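Local coordinates for protein SPI-1 type 3 secretion system secretin (Salmonella enterica subsp. enterica serovar Typhimurium, PDB 4G08) that forms a ring-shaped multimer with an apparent central pore in the outer membrane, part of the type III secretion system that injects effector proteins into host cells, at residues N59-L62 and E63-L67. Sequence-based numbering, arbitrary orientation.
Sequences NALL and EKLSL
The carbonyl oxygen L62 O takes two hydrogen bonds from S66, one turn further along the helix. The backbone donor S66 N is 3.0 Å from L62 O and stands 35° above the carbonyl plane. The hydroxyl S66 OG donates to L62 O at 2.7 Å from the opposite face. It gets there because OG sits beside its own backbone N (chi1 -68°), folded back along the helix. This bond uses the hydroxyl's proton. The S66 side chain also meets L71 and W73 of strand 71-75.

The neighbouring bond, L65 N to L61 O, is 2.8 Å long and nearly straight, with an N-H...O angle of 171°. The L61 and L65 side chains lean across each other at a slant, the branch carbon of each against a methyl of the other. L61 CG lies 3.8 Å from L65 CD1, and L61 CD1 also touches L65 CG. Both leucines pack on F26 of helix 23-30, and L62 adds a contact with F27.

E63 N bonds to N59 O at 3.1 Å, and K64 N to A60 O at 3.0 Å. The methylene E63 CG rests 3.2 Å from N59 O, while the carboxylate turns away and is bound through OE1 by N116.

This is a regular run of alpha-helical i to i+4 hydrogen bonds, with a serine hydroxyl bonded back to the main chain. It belongs to helix 58-69 of the periplasmic N0 domain, whose side chains pack on helix 23-30 and on strand 71-75.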
ATOM      1  N   ASN A  59      -2.373  13.324  -1.547  1.00 32.80           N
ATOM      2  CA  ASN A  59      -2.990  12.006  -1.495  1.00 27.03           C
ATOM      3  C   ASN A  59      -3.988  11.782  -2.619  1.00 25.04           C
ATOM      4  O   ASN A  59      -4.067  10.690  -3.172  1.00 23.53           O
ATOM      5  CB  ASN A  59      -3.654  11.761  -0.151  1.00 32.60           C
ATOM      6  CG  ASN A  59      -2.674  11.291   0.897  1.00 46.16           C
ATOM      7  OD1 ASN A  59      -1.533  10.949   0.585  1.00 49.38           O
ATOM      8  ND2 ASN A  59      -3.162  11.083   2.116  1.00 59.15           N
ATOM      9  N   ALA A  60      -4.711  12.827  -2.996  1.00 20.28           N
ATOM     10  CA  ALA A  60      -5.604  12.726  -4.138  1.00 19.39           C
ATOM     11  C   ALA A  60      -4.821  12.528  -5.427  1.00 21.53           C
ATOM     12  O   ALA A  60      -5.231  11.769  -6.305  1.00 21.66           O
ATOM     13  CB  ALA A  60      -6.465  13.961  -4.236  1.00 25.34           C
ATOM     14  N   LEU A  61      -3.702  13.232  -5.547  1.00 16.72           N
ATOM     15  CA  LEU A  61      -2.847  13.102  -6.717  1.00 22.44           C
ATOM     16  C   LEU A  61      -2.266  11.704  -6.823  1.00 18.13           C
ATOM     17  O   LEU A  61      -2.192  11.130  -7.907  1.00 20.66           O
ATOM     18  CB  LEU A  61      -1.714  14.113  -6.653  1.00 23.02           C
ATOM     19  CG  LEU A  61      -0.899  14.161  -7.937  1.00 21.62           C
ATOM     20  CD1 LEU A  61      -1.811  14.391  -9.124  1.00 25.74           C
ATOM     21  CD2 LEU A  61       0.153  15.245  -7.848  1.00 25.16           C
ATOM     22  N   LEU A  62      -1.806  11.179  -5.697  1.00 20.33           N
ATOM     23  CA  LEU A  62      -1.274   9.832  -5.666  1.00 20.74           C
ATOM     24  C   LEU A  62      -2.295   8.821  -6.145  1.00 23.08           C
ATOM     25  O   LEU A  62      -1.950   7.862  -6.836  1.00 19.10           O
ATOM     26  CB  LEU A  62      -0.841   9.478  -4.256  1.00 24.78           C
ATOM     27  CG  LEU A  62       0.590   9.875  -3.941  1.00 23.66           C
ATOM     28  CD1 LEU A  62       0.815   9.770  -2.454  1.00 25.64           C
ATOM     29  CD2 LEU A  62       1.557   8.974  -4.678  1.00 28.37           C
ATOM     30  N   GLU A  63      -3.537   8.977  -5.707  1.00 20.48           N
ATOM     31  CA  GLU A  63      -4.573   8.051  -6.122  1.00 19.38           C
ATOM     32  C   GLU A  63      -4.813   8.146  -7.616  1.00 18.24           C
ATOM     33  O   GLU A  63      -4.932   7.133  -8.294  1.00 18.58           O
ATOM     34  CB  GLU A  63      -5.869   8.309  -5.369  1.00 24.23           C
ATOM     35  CG  GLU A  63      -5.759   8.040  -3.885  1.00 34.83           C
ATOM     36  CD  GLU A  63      -6.508   6.791  -3.458  1.00 53.15           C
ATOM     37  OE1 GLU A  63      -6.336   6.369  -2.293  1.00 47.28           O
ATOM     38  OE2 GLU A  63      -7.304   6.259  -4.264  1.00 55.18           O
ATOM     39  N   LYS A  64      -4.863   9.364  -8.139  1.00 17.79           N
ATOM     40  CA  LYS A  64      -5.132   9.535  -9.554  1.00 14.35           C
ATOM     41  C   LYS A  64      -3.978   9.024 -10.410  1.00 14.76           C
ATOM     42  O   LYS A  64      -4.188   8.308 -11.392  1.00 18.41           O
ATOM     43  CB  LYS A  64      -5.389  10.999  -9.863  1.00 19.04           C
ATOM     44  CG  LYS A  64      -6.014  11.191 -11.223  1.00 22.76           C
ATOM     45  CD  LYS A  64      -6.474  12.614 -11.415  1.00 34.70           C
ATOM     46  CE  LYS A  64      -5.410  13.394 -12.151  1.00 40.24           C
ATOM     47  NZ  LYS A  64      -5.930  14.687 -12.658  1.00 34.17           N
ATOM     48  N   LEU A  65      -2.757   9.383 -10.040  1.00 14.82           N
ATOM     49  CA  LEU A  65      -1.599   8.944 -10.808  1.00 14.65           C
ATOM     50  C   LEU A  65      -1.429   7.436 -10.734  1.00 17.95           C
ATOM     51  O   LEU A  65      -0.892   6.820 -11.652  1.00 18.50           O
ATOM     52  CB  LEU A  65      -0.324   9.628 -10.326  1.00 19.50           C
ATOM     53  CG  LEU A  65      -0.266  11.124 -10.607  1.00 21.90           C
ATOM     54  CD1 LEU A  65       1.040  11.719 -10.120  1.00 19.06           C
ATOM     55  CD2 LEU A  65      -0.474  11.411 -12.084  1.00 21.62           C
ATOM     56  N   SER A  66      -1.805   6.833  -9.617  1.00 17.11           N
ATOM     57  CA  SER A  66      -1.673   5.392  -9.523  1.00 16.15           C
ATOM     58  C   SER A  66      -2.582   4.728 -10.549  1.00 21.36           C
ATOM     59  O   SER A  66      -2.175   3.783 -11.222  1.00 22.60           O
ATOM     60  CB  SER A  66      -1.978   4.890  -8.117  1.00 21.20           C
ATOM     61  OG  SER A  66      -0.981   5.327  -7.209  1.00 22.12           O
ATOM     62  N   LEU A  67      -3.749   5.288 -10.778  1.00 14.24           N
ATOM     63  CA  LEU A  67      -4.611   4.778 -11.823  1.00 20.72           C
ATOM     64  C   LEU A  67      -4.136   5.126 -13.231  1.00 26.48           C
ATOM     65  O   LEU A  67      -4.233   4.318 -14.126  1.00 26.27           O
ATOM     66  CB  LEU A  67      -6.006   5.295 -11.673  1.00 24.77           C
ATOM     67  CG  LEU A  67      -7.109   4.655 -10.861  1.00 32.78           C
ATOM     68  CD1 LEU A  67      -8.355   5.081 -11.541  1.00 34.25           C
ATOM     69  CD2 LEU A  67      -7.046   3.178 -10.777  1.00 30.49           C
TER